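Local coordinates for beta sliding clamp (Bartonella birtlesii LL-WM9, PDB 6DEG), which probably encircles DNA as a ring-shaped head-to-tail homodimer and confers tethering and processivity on DNA polymerases and other proteins, at residues Leu22-Arg27 with Val61-Thr66. Sequence-based numbering, arbitrary orientation.
Sequences LGRVHR and VTESFT
With CG set beside its backbone nitrogen (chi1 -71°) and the chain extended from there to NE, R24 reaches from the helix to E63, whose own chain leaves the strand with CG opposite the backbone N (chi1 -157°) and then bends at the next bond. The two meet in a salt bridge, R24 NH1 lying 2.6 Å from E63 OE2. The guanidinium and carboxylate planes are turned 45° from each other, so the two groups do not pair flat, and OE1 stays farther off, 3.7 Å from R24 NH1. Behind the charges the aliphatic parts also touch, with R24 CD 3.6 Å from E63 CG. The other terminal guanidinium nitrogen of R24, NH2, forms a second salt bridge with E224, so that each has a carboxylate partner; the nearby guanidinium probably helps keep the buried E63 carboxylate ionised. One residue further along the helix, V25 puts CG1 against CG1 of V61, 4.0 Å away, and V61 also packs on V245 and F247 of the adjoining strand 245-250. The helix and strand segments run antiparallel, their axes 8.1 Å apart at closest approach. This is the helix-on-sheet packing of the DNA polymerase III beta subunit N-terminal domain: helix 15-26 lies against strand 59-66, which pairs with 245-250 of the central domain, as in the DNA clamp fold, where helices line the inside of the ring and sheets form its outside.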
loop_
_atom_site.group_PDB
_atom_site.type_symbol
_atom_site.label_atom_id
_atom_site.label_comp_id
_atom_site.label_asym_id
_atom_site.label_seq_id
_atom_site.Cartn_x
_atom_site.Cartn_y
_atom_site.Cartn_z
ATOM N N LEU B 22 10.027 -2.113 18.574
ATOM C CA LEU B 22 10.546 -3.078 17.619
ATOM C C LEU B 22 10.508 -2.569 16.189
ATOM O O LEU B 22 11.320 -3.004 15.365
ATOM C CB LEU B 22 9.747 -4.377 17.717
ATOM C CG LEU B 22 10.495 -5.655 17.364
ATOM C CD1 LEU B 22 11.654 -5.847 18.316
ATOM C CD2 LEU B 22 9.545 -6.835 17.421
ATOM N N GLY B 23 9.574 -1.674 15.867
ATOM C CA GLY B 23 9.534 -1.098 14.536
ATOM C C GLY B 23 10.676 -0.150 14.235
ATOM O O GLY B 23 10.973 0.089 13.061
ATOM N N ARG B 24 11.318 0.403 15.268
ATOM C CA ARG B 24 12.435 1.315 15.037
ATOM C C ARG B 24 13.647 0.575 14.485
ATOM O O ARG B 24 14.249 1.003 13.493
ATOM C CB ARG B 24 12.795 2.047 16.331
ATOM C CG ARG B 24 11.778 3.087 16.765
ATOM C CD ARG B 24 12.207 3.773 18.046
ATOM N NE ARG B 24 11.327 4.885 18.393
ATOM C CZ ARG B 24 10.579 4.930 19.489
ATOM N NH1 ARG B 24 10.600 3.918 20.348
ATOM N NH2 ARG B 24 9.807 5.981 19.727
ATOM N N VAL B 25 14.006 -0.555 15.099
ATOM C CA VAL B 25 15.140 -1.343 14.631
ATOM C C VAL B 25 14.729 -2.368 13.583
ATOM O O VAL B 25 15.587 -3.092 13.059
ATOM C CB VAL B 25 15.837 -2.034 15.823
ATOM C CG1 VAL B 25 15.962 -1.071 16.994
ATOM C CG2 VAL B 25 15.074 -3.272 16.239
ATOM N N HIS B 26 13.439 -2.432 13.248
ATOM C CA HIS B 26 12.934 -3.437 12.319
ATOM C C HIS B 26 13.582 -3.322 10.944
ATOM O O HIS B 26 13.967 -4.333 10.344
ATOM C CB HIS B 26 11.416 -3.299 12.220
ATOM C CG HIS B 26 10.800 -4.140 11.154
ATOM N ND1 HIS B 26 9.802 -3.676 10.326
ATOM C CD2 HIS B 26 11.038 -5.419 10.780
ATOM C CE1 HIS B 26 9.450 -4.633 9.487
ATOM N NE2 HIS B 26 10.185 -5.702 9.742
ATOM N N ARG B 27 13.720 -2.096 10.440
ATOM C CA ARG B 27 14.100 -1.881 9.047
ATOM C C ARG B 27 15.548 -2.286 8.759
ATOM O O ARG B 27 15.848 -2.786 7.672
ATOM C CB ARG B 27 13.858 -0.424 8.663
ATOM C CG ARG B 27 12.534 -0.221 7.951
ATOM C CD ARG B 27 12.094 1.226 7.971
ATOM N NE ARG B 27 12.566 1.957 9.143
ATOM C CZ ARG B 27 11.906 2.038 10.294
ATOM N NH1 ARG B 27 10.736 1.430 10.435
ATOM N NH2 ARG B 27 12.407 2.743 11.301
ATOM N N VAL B 61 21.229 0.449 14.740
ATOM C CA VAL B 61 20.235 1.145 15.547
ATOM C C VAL B 61 20.101 0.432 16.884
ATOM O O VAL B 61 20.045 -0.802 16.936
ATOM C CB VAL B 61 18.861 1.215 14.846
ATOM C CG1 VAL B 61 17.927 2.133 15.611
ATOM C CG2 VAL B 61 19.014 1.694 13.421
ATOM N N THR B 62 20.052 1.205 17.964
ATOM C CA THR B 62 19.725 0.670 19.275
ATOM C C THR B 62 18.654 1.551 19.892
ATOM O O THR B 62 18.724 2.779 19.801
ATOM C CB THR B 62 20.940 0.590 20.210
ATOM O OG1 THR B 62 21.139 1.858 20.846
ATOM C CG2 THR B 62 22.191 0.194 19.448
ATOM N N GLU B 63 17.666 0.920 20.518
ATOM C CA GLU B 63 16.598 1.638 21.195
ATOM C C GLU B 63 16.314 0.973 22.533
ATOM O O GLU B 63 16.238 -0.256 22.620
ATOM C CB GLU B 63 15.334 1.690 20.331
ATOM C CG GLU B 63 14.397 2.823 20.682
ATOM C CD GLU B 63 13.148 2.328 21.365
ATOM O OE1 GLU B 63 12.844 1.128 21.220
ATOM O OE2 GLU B 63 12.467 3.130 22.035
ATOM N N SER B 64 16.163 1.792 23.571
ATOM C CA SER B 64 15.969 1.314 24.931
ATOM C C SER B 64 14.691 1.885 25.529
ATOM O O SER B 64 14.395 3.074 25.374
ATOM C CB SER B 64 17.162 1.682 25.816
ATOM O OG SER B 64 18.384 1.364 25.175
ATOM N N PHE B 65 13.938 1.031 26.216
ATOM C CA PHE B 65 12.766 1.449 26.971
ATOM C C PHE B 65 12.804 0.815 28.354
ATOM O O PHE B 65 13.338 -0.279 28.539
ATOM C CB PHE B 65 11.447 1.100 26.244
ATOM C CG PHE B 65 11.276 -0.366 25.920
ATOM C CD1 PHE B 65 12.073 -0.985 24.969
ATOM C CD2 PHE B 65 10.279 -1.111 26.527
ATOM C CE1 PHE B 65 11.905 -2.323 24.662
ATOM C CE2 PHE B 65 10.107 -2.448 26.218
ATOM C CZ PHE B 65 10.923 -3.052 25.288
ATOM N N THR B 66 12.240 1.524 29.326
ATOM C CA THR B 66 12.308 1.122 30.722
ATOM C C THR B 66 11.281 0.034 30.991
ATOM O O THR B 66 10.106 0.186 30.651
ATOM C CB THR B 66 12.053 2.318 31.637
ATOM O OG1 THR B 66 10.950 3.079 31.134
ATOM C CG2 THR B 66 13.277 3.217 31.711
#